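Side-chain contacts in uncharacterized protein (Xanthomonas campestris pv. vesicatoria, PDB 4FC9), which is a type III effector (XopL) secreted into plant host cells, seen here as its all-helical, bilobal C-terminal domain of unknown function: residues 66-70 with 71-75; 123-126 with 127-131. One frame throughout, in Å; residues are numbered along the deposited sequence.

Contact 1: 66-70 with 71-75; sequences GKRPT and DVTTF
Arg68 and Thr73 meet across a tight reversal of the chain. The methyl CG2 of Thr73 sits over the centre of one face of the Arg68 guanidinium, with CG2 3.6 Å from Arg68 CZ. The arginine chain is extended from CG to NE, which carries the flat group across to the threonine. In Thr73 the methyl lies anti to the carbonyl carbon, and OG1 takes the position between the backbone N and the carbonyl carbon (chi1 65°). The methyl, not the hydroxyl, therefore faces the cation. This is van der Waals packing on a flat group.

The tight part is the turn itself. Residues Pro69 to Val72 form a type I beta turn. Val72 N donates to Pro69 O at 3.2 Å, and the N-H points nearly straight at the oxygen (167°). The donor approaches from above the carbonyl plane. Apolar contact accompanies this bond: CB of the Pro69 ring lies 3.9 Å from Val72 CG2, the valine branch beside its own backbone N.

The corner residues Thr70 and Asp71 make the loose side. The CB atoms of Thr70 and Asp71 point away from the opposite segment, and both residues are exposed. Asp71 OD1 comes no nearer to Pro69 CB than 4.0 Å.

The turn belongs to the long loop between helix 32-49 and helix 79-88. Gln77 OE1 bonds both Thr73 N and Thr74 OG1. Val72 packs on Val78 and Leu150, and Phe75 reaches Leu81 and Leu85 of helix 79-88.

Contact 2: 123-126 with 127-131; sequences SNWK and AQKSA
Trp125 and Lys129 pack side by side one turn apart, pointing the same way. Lys129 CG lies over the centre of one indole face, 3.9 Å from the centroid of the five-membered ring and 18° off the ring normal. This is a CH-pi contact. Lys129 CD follows along the same face, 4.0 Å from Trp125 CE2. The lysine chain bends at chi2 and chi3, which shapes this passage before it leads off.

The backbone sets this spacing. Lys129 N bonds Trp125 O at 2.9 Å, as helical i to i+4 geometry requires. Ala127 N to Ser123 O and Gln128 N to Asn124 O continue the pattern.

In the last turn of helix 112-129, two donors from Ser130 reach Lys126 O. Ser130 OG bonds it at 2.9 Å, while Ser130 N gives a weak bond at 3.1 Å with a bent angle of 135°. The hydroxyl adds a second bond to the weak backbone one, where Ser130 leaves helical angles.

Further out, the indole is fixed at its polar end, because Trp125 NE1 bonds Gly102 O. Ser130 O takes a bond from Lys157 NZ, and Ala131 O bonds Thr164 OG1; both partners lie on helix 152-171. The contact lies at the C-terminal end of helix 112-129. Trp125, Gln128 and Lys129 pack on Ala101 of helix 91-101, and Trp125 also touches Pro105.

How the contacts relate
Contact 1 comes first along the chain, in the loop between helix 32-49 and helix 79-88. Contact 2 follows near the end of helix 112-129. Their centres are 30 Å apart, and their nearest atoms are about 11 Å apart, so they do not touch. They lie on opposite sides of the chain's centre. Contact 1 is peripheral, about 23 Å from that centre, while contact 2 is about 10 Å away. Both belong to the C-terminal domain of XopL. One is a loop reversal beside helix 79-88; the other joins a helix end to helices 91-101 and 152-171. They are separate local features of one helical domain.

Contact 1: 66-70 with 71-75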
ATOM      1  N   GLY A  66     -21.928   0.265  15.401  1.00 19.28           N
ATOM      2  CA  GLY A  66     -23.257  -0.313  15.395  1.00 22.06           C
ATOM      3  C   GLY A  66     -23.287  -1.741  14.885  1.00 25.39           C
ATOM      4  O   GLY A  66     -24.178  -2.503  15.237  1.00 30.17           O
ATOM      5  N   LYS A  67     -22.310  -2.105  14.061  1.00 24.26           N
ATOM      6  CA  LYS A  67     -22.252  -3.442  13.470  1.00 22.21           C
ATOM      7  C   LYS A  67     -20.950  -4.165  13.824  1.00 17.35           C
ATOM      8  O   LYS A  67     -20.894  -5.392  13.868  1.00 18.67           O
ATOM      9  CB  LYS A  67     -22.381  -3.352  11.948  1.00 20.30           C
ATOM     10  CG  LYS A  67     -23.658  -2.690  11.454  1.00 23.57           C
ATOM     11  CD  LYS A  67     -24.845  -3.618  11.616  1.00 34.14           C
ATOM     12  CE  LYS A  67     -26.067  -3.100  10.873  1.00 37.41           C
ATOM     13  NZ  LYS A  67     -27.203  -4.059  10.945  1.00 44.29           N
ATOM     14  N   ARG A  68     -19.910  -3.384  14.080  1.00 18.14           N
ATOM     15  CA  ARG A  68     -18.569  -3.901  14.323  1.00 17.94           C
ATOM     16  C   ARG A  68     -18.470  -4.759  15.588  1.00 19.13           C
ATOM     17  O   ARG A  68     -19.354  -4.709  16.442  1.00 20.91           O
ATOM     18  CB  ARG A  68     -17.602  -2.719  14.419  1.00 16.97           C
ATOM     19  CG  ARG A  68     -17.915  -1.777  15.557  1.00 19.50           C
ATOM     20  CD  ARG A  68     -16.880  -0.681  15.647  1.00 21.84           C
ATOM     21  NE  ARG A  68     -17.294   0.388  16.543  1.00 20.93           N
ATOM     22  CZ  ARG A  68     -16.676   1.558  16.632  1.00 22.94           C
ATOM     23  NH1 ARG A  68     -15.615   1.807  15.877  1.00 23.56           N
ATOM     24  NH2 ARG A  68     -17.124   2.481  17.474  1.00 23.56           N
ATOM     25  N   PRO A  69     -17.386  -5.549  15.718  1.00 21.00           N
ATOM     26  CA  PRO A  69     -17.196  -6.292  16.964  1.00 20.46           C
ATOM     27  C   PRO A  69     -17.019  -5.303  18.091  1.00 19.15           C
ATOM     28  O   PRO A  69     -16.320  -4.307  17.913  1.00 20.79           O
ATOM     29  CB  PRO A  69     -15.889  -7.050  16.730  1.00 23.23           C
ATOM     30  CG  PRO A  69     -15.731  -7.098  15.238  1.00 23.35           C
ATOM     31  CD  PRO A  69     -16.297  -5.806  14.758  1.00 23.66           C
ATOM     32  N   THR A  70     -17.660  -5.574  19.219  1.00 20.96           N
ATOM     33  CA  THR A  70     -17.676  -4.660  20.345  1.00 22.67           C
ATOM     34  C   THR A  70     -16.267  -4.234  20.760  1.00 26.33           C
ATOM     35  O   THR A  70     -16.028  -3.060  21.031  1.00 29.63           O
ATOM     36  CB  THR A  70     -18.434  -5.287  21.539  1.00 26.39           C
ATOM     37  OG1 THR A  70     -19.814  -5.456  21.191  1.00 29.63           O
ATOM     38  CG2 THR A  70     -18.345  -4.408  22.773  1.00 27.03           C
ATOM     39  N   ASP A  71     -15.331  -5.182  20.762  1.00 28.82           N
ATOM     40  CA  ASP A  71     -13.991  -4.941  21.298  1.00 28.73           C
ATOM     41  C   ASP A  71     -12.927  -4.625  20.244  1.00 27.25           C
ATOM     42  O   ASP A  71     -11.733  -4.679  20.531  1.00 31.87           O
ATOM     43  CB  ASP A  71     -13.538  -6.142  22.132  1.00 32.40           C
ATOM     44  CG  ASP A  71     -13.419  -7.413  21.311  1.00 39.93           C
ATOM     45  OD1 ASP A  71     -14.112  -7.529  20.275  1.00 36.14           O
ATOM     46  OD2 ASP A  71     -12.630  -8.300  21.706  1.00 46.61           O
ATOM     47  N   VAL A  72     -13.350  -4.304  19.027  1.00 22.16           N
ATOM     48  CA  VAL A  72     -12.397  -3.966  17.977  1.00 22.69           C
ATOM     49  C   VAL A  72     -12.736  -2.631  17.328  1.00 25.81           C
ATOM     50  O   VAL A  72     -13.646  -2.545  16.501  1.00 26.74           O
ATOM     51  CB  VAL A  72     -12.349  -5.040  16.886  1.00 26.61           C
ATOM     52  CG1 VAL A  72     -11.279  -4.687  15.860  1.00 28.92           C
ATOM     53  CG2 VAL A  72     -12.082  -6.403  17.494  1.00 27.87           C
ATOM     54  N   THR A  73     -12.001  -1.589  17.702  1.00 21.98           N
ATOM     55  CA  THR A  73     -12.277  -0.254  17.192  1.00 19.37           C
ATOM     56  C   THR A  73     -11.019   0.472  16.719  1.00 21.88           C
ATOM     57  O   THR A  73     -11.107   1.580  16.206  1.00 25.70           O
ATOM     58  CB  THR A  73     -12.981   0.611  18.252  1.00 20.54           C
ATOM     59  OG1 THR A  73     -12.102   0.828  19.361  1.00 25.49           O
ATOM     60  CG2 THR A  73     -14.258  -0.064  18.739  1.00 20.24           C
ATOM     61  N   THR A  74      -9.856  -0.155  16.893  1.00 22.69           N
ATOM     62  CA  THR A  74      -8.586   0.461  16.517  1.00 21.97           C
ATOM     63  C   THR A  74      -7.653  -0.496  15.782  1.00 23.07           C
ATOM     64  O   THR A  74      -7.824  -1.715  15.835  1.00 18.58           O
ATOM     65  CB  THR A  74      -7.809   1.001  17.742  1.00 21.74           C
ATOM     66  OG1 THR A  74      -7.529  -0.074  18.647  1.00 24.30           O
ATOM     67  CG2 THR A  74      -8.601   2.080  18.464  1.00 19.84           C
ATOM     68  N   PHE A  75      -6.653   0.075  15.112  1.00 20.51           N
ATOM     69  CA  PHE A  75      -5.647  -0.706  14.400  1.00 18.91           C
ATOM     70  C   PHE A  75      -4.929  -1.691  15.310  1.00 19.71           C
ATOM     71  O   PHE A  75      -4.678  -2.830  14.930  1.00 23.22           O
ATOM     72  CB  PHE A  75      -4.617   0.223  13.742  1.00 19.33           C
ATOM     73  CG  PHE A  75      -4.908   0.527  12.301  1.00 18.80           C
ATOM     74  CD1 PHE A  75      -6.166   0.969  11.910  1.00 19.02           C
ATOM     75  CD2 PHE A  75      -3.925   0.379  11.333  1.00 23.76           C
ATOM     76  CE1 PHE A  75      -6.442   1.247  10.586  1.00 20.89           C
ATOM     77  CE2 PHE A  75      -4.192   0.661   9.999  1.00 20.86           C
ATOM     78  CZ  PHE A  75      -5.454   1.098   9.627  1.00 23.27           C
TER

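Contact 2: 123-126 with 127-131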
ATOM      1  N   SER A 123       3.433  12.286 -10.005  1.00 24.26           N
ATOM      2  CA  SER A 123       2.227  11.721  -9.402  1.00 23.38           C
ATOM      3  C   SER A 123       2.445  10.263  -9.013  1.00 24.30           C
ATOM      4  O   SER A 123       2.169   9.867  -7.880  1.00 25.14           O
ATOM      5  CB  SER A 123       1.047  11.802 -10.371  1.00 24.03           C
ATOM      6  OG  SER A 123       0.693  13.144 -10.633  1.00 30.95           O
ATOM      7  N   ASN A 124       2.941   9.469  -9.961  1.00 21.38           N
ATOM      8  CA  ASN A 124       3.189   8.047  -9.731  1.00 23.59           C
ATOM      9  C   ASN A 124       4.201   7.791  -8.618  1.00 26.05           C
ATOM     10  O   ASN A 124       4.023   6.896  -7.789  1.00 24.00           O
ATOM     11  CB  ASN A 124       3.645   7.374 -11.024  1.00 22.79           C
ATOM     12  CG  ASN A 124       2.510   7.170 -12.000  1.00 24.49           C
ATOM     13  OD1 ASN A 124       1.340   7.218 -11.623  1.00 29.73           O
ATOM     14  ND2 ASN A 124       2.846   6.933 -13.259  1.00 21.83           N
ATOM     15  N   TRP A 125       5.264   8.586  -8.615  1.00 22.84           N
ATOM     16  CA  TRP A 125       6.295   8.508  -7.596  1.00 19.33           C
ATOM     17  C   TRP A 125       5.720   8.791  -6.207  1.00 21.65           C
ATOM     18  O   TRP A 125       5.942   8.019  -5.272  1.00 26.44           O
ATOM     19  CB  TRP A 125       7.416   9.490  -7.932  1.00 20.50           C
ATOM     20  CG  TRP A 125       8.592   9.421  -7.014  1.00 24.07           C
ATOM     21  CD1 TRP A 125       9.560   8.463  -6.995  1.00 23.23           C
ATOM     22  CD2 TRP A 125       8.936  10.362  -5.991  1.00 21.50           C
ATOM     23  NE1 TRP A 125      10.480   8.742  -6.016  1.00 25.72           N
ATOM     24  CE2 TRP A 125      10.121   9.901  -5.387  1.00 24.57           C
ATOM     25  CE3 TRP A 125       8.352  11.540  -5.524  1.00 23.44           C
ATOM     26  CZ2 TRP A 125      10.734  10.583  -4.341  1.00 31.30           C
ATOM     27  CZ3 TRP A 125       8.966  12.217  -4.487  1.00 27.91           C
ATOM     28  CH2 TRP A 125      10.144  11.737  -3.908  1.00 32.15           C
ATOM     29  N   LYS A 126       4.986   9.894  -6.075  1.00 19.05           N
ATOM     30  CA  LYS A 126       4.332  10.240  -4.818  1.00 20.91           C
ATOM     31  C   LYS A 126       3.394   9.114  -4.393  1.00 27.78           C
ATOM     32  O   LYS A 126       3.367   8.718  -3.225  1.00 27.74           O
ATOM     33  CB  LYS A 126       3.526  11.531  -4.966  1.00 24.88           C
ATOM     34  CG  LYS A 126       4.336  12.822  -5.051  1.00 26.23           C
ATOM     35  CD  LYS A 126       3.404  14.035  -4.948  1.00 24.70           C
ATOM     36  CE  LYS A 126       4.172  15.339  -4.803  1.00 30.94           C
ATOM     37  NZ  LYS A 126       3.266  16.480  -4.484  1.00 39.43           N
ATOM     38  N   ALA A 127       2.625   8.609  -5.356  1.00 29.57           N
ATOM     39  CA  ALA A 127       1.670   7.533  -5.108  1.00 27.41           C
ATOM     40  C   ALA A 127       2.360   6.309  -4.517  1.00 27.55           C
ATOM     41  O   ALA A 127       1.901   5.754  -3.514  1.00 26.46           O
ATOM     42  CB  ALA A 127       0.942   7.167  -6.388  1.00 23.80           C
ATOM     43  N   GLN A 128       3.463   5.897  -5.135  1.00 22.65           N
ATOM     44  CA  GLN A 128       4.209   4.743  -4.651  1.00 23.45           C
ATOM     45  C   GLN A 128       4.865   5.011  -3.298  1.00 26.60           C
ATOM     46  O   GLN A 128       4.824   4.159  -2.411  1.00 27.05           O
ATOM     47  CB  GLN A 128       5.249   4.287  -5.680  1.00 26.51           C
ATOM     48  CG  GLN A 128       4.637   3.785  -6.983  1.00 41.43           C
ATOM     49  CD  GLN A 128       5.661   3.172  -7.931  1.00 48.70           C
ATOM     50  OE1 GLN A 128       5.993   3.753  -8.966  1.00 45.73           O
ATOM     51  NE2 GLN A 128       6.152   1.983  -7.588  1.00 50.78           N
ATOM     52  N   LYS A 129       5.463   6.189  -3.140  1.00 25.75           N
ATOM     53  CA  LYS A 129       6.165   6.535  -1.902  1.00 28.02           C
ATOM     54  C   LYS A 129       5.262   6.462  -0.671  1.00 30.27           C
ATOM     55  O   LYS A 129       5.723   6.161   0.427  1.00 32.31           O
ATOM     56  CB  LYS A 129       6.781   7.936  -1.991  1.00 28.49           C
ATOM     57  CG  LYS A 129       7.969   8.072  -2.935  1.00 31.50           C
ATOM     58  CD  LYS A 129       9.188   7.310  -2.448  1.00 33.02           C
ATOM     59  CE  LYS A 129       9.720   7.871  -1.146  1.00 34.41           C
ATOM     60  NZ  LYS A 129      11.014   7.236  -0.778  1.00 36.15           N
ATOM     61  N   SER A 130       3.977   6.736  -0.858  1.00 28.47           N
ATOM     62  CA  SER A 130       3.060   6.856   0.270  1.00 25.26           C
ATOM     63  C   SER A 130       2.012   5.744   0.333  1.00 22.32           C
ATOM     64  O   SER A 130       1.026   5.854   1.063  1.00 23.49           O
ATOM     65  CB  SER A 130       2.375   8.224   0.247  1.00 30.65           C
ATOM     66  OG  SER A 130       1.645   8.412  -0.954  1.00 38.23           O
ATOM     67  N   ALA A 131       2.229   4.670  -0.420  1.00 21.70           N
ATOM     68  CA  ALA A 131       1.314   3.528  -0.403  1.00 20.10           C
ATOM     69  C   ALA A 131       1.609   2.595   0.765  1.00 22.72           C
ATOM     70  O   ALA A 131       1.792   1.393   0.577  1.00 23.06           O
ATOM     71  CB  ALA A 131       1.387   2.771  -1.715  1.00 18.47           C
TER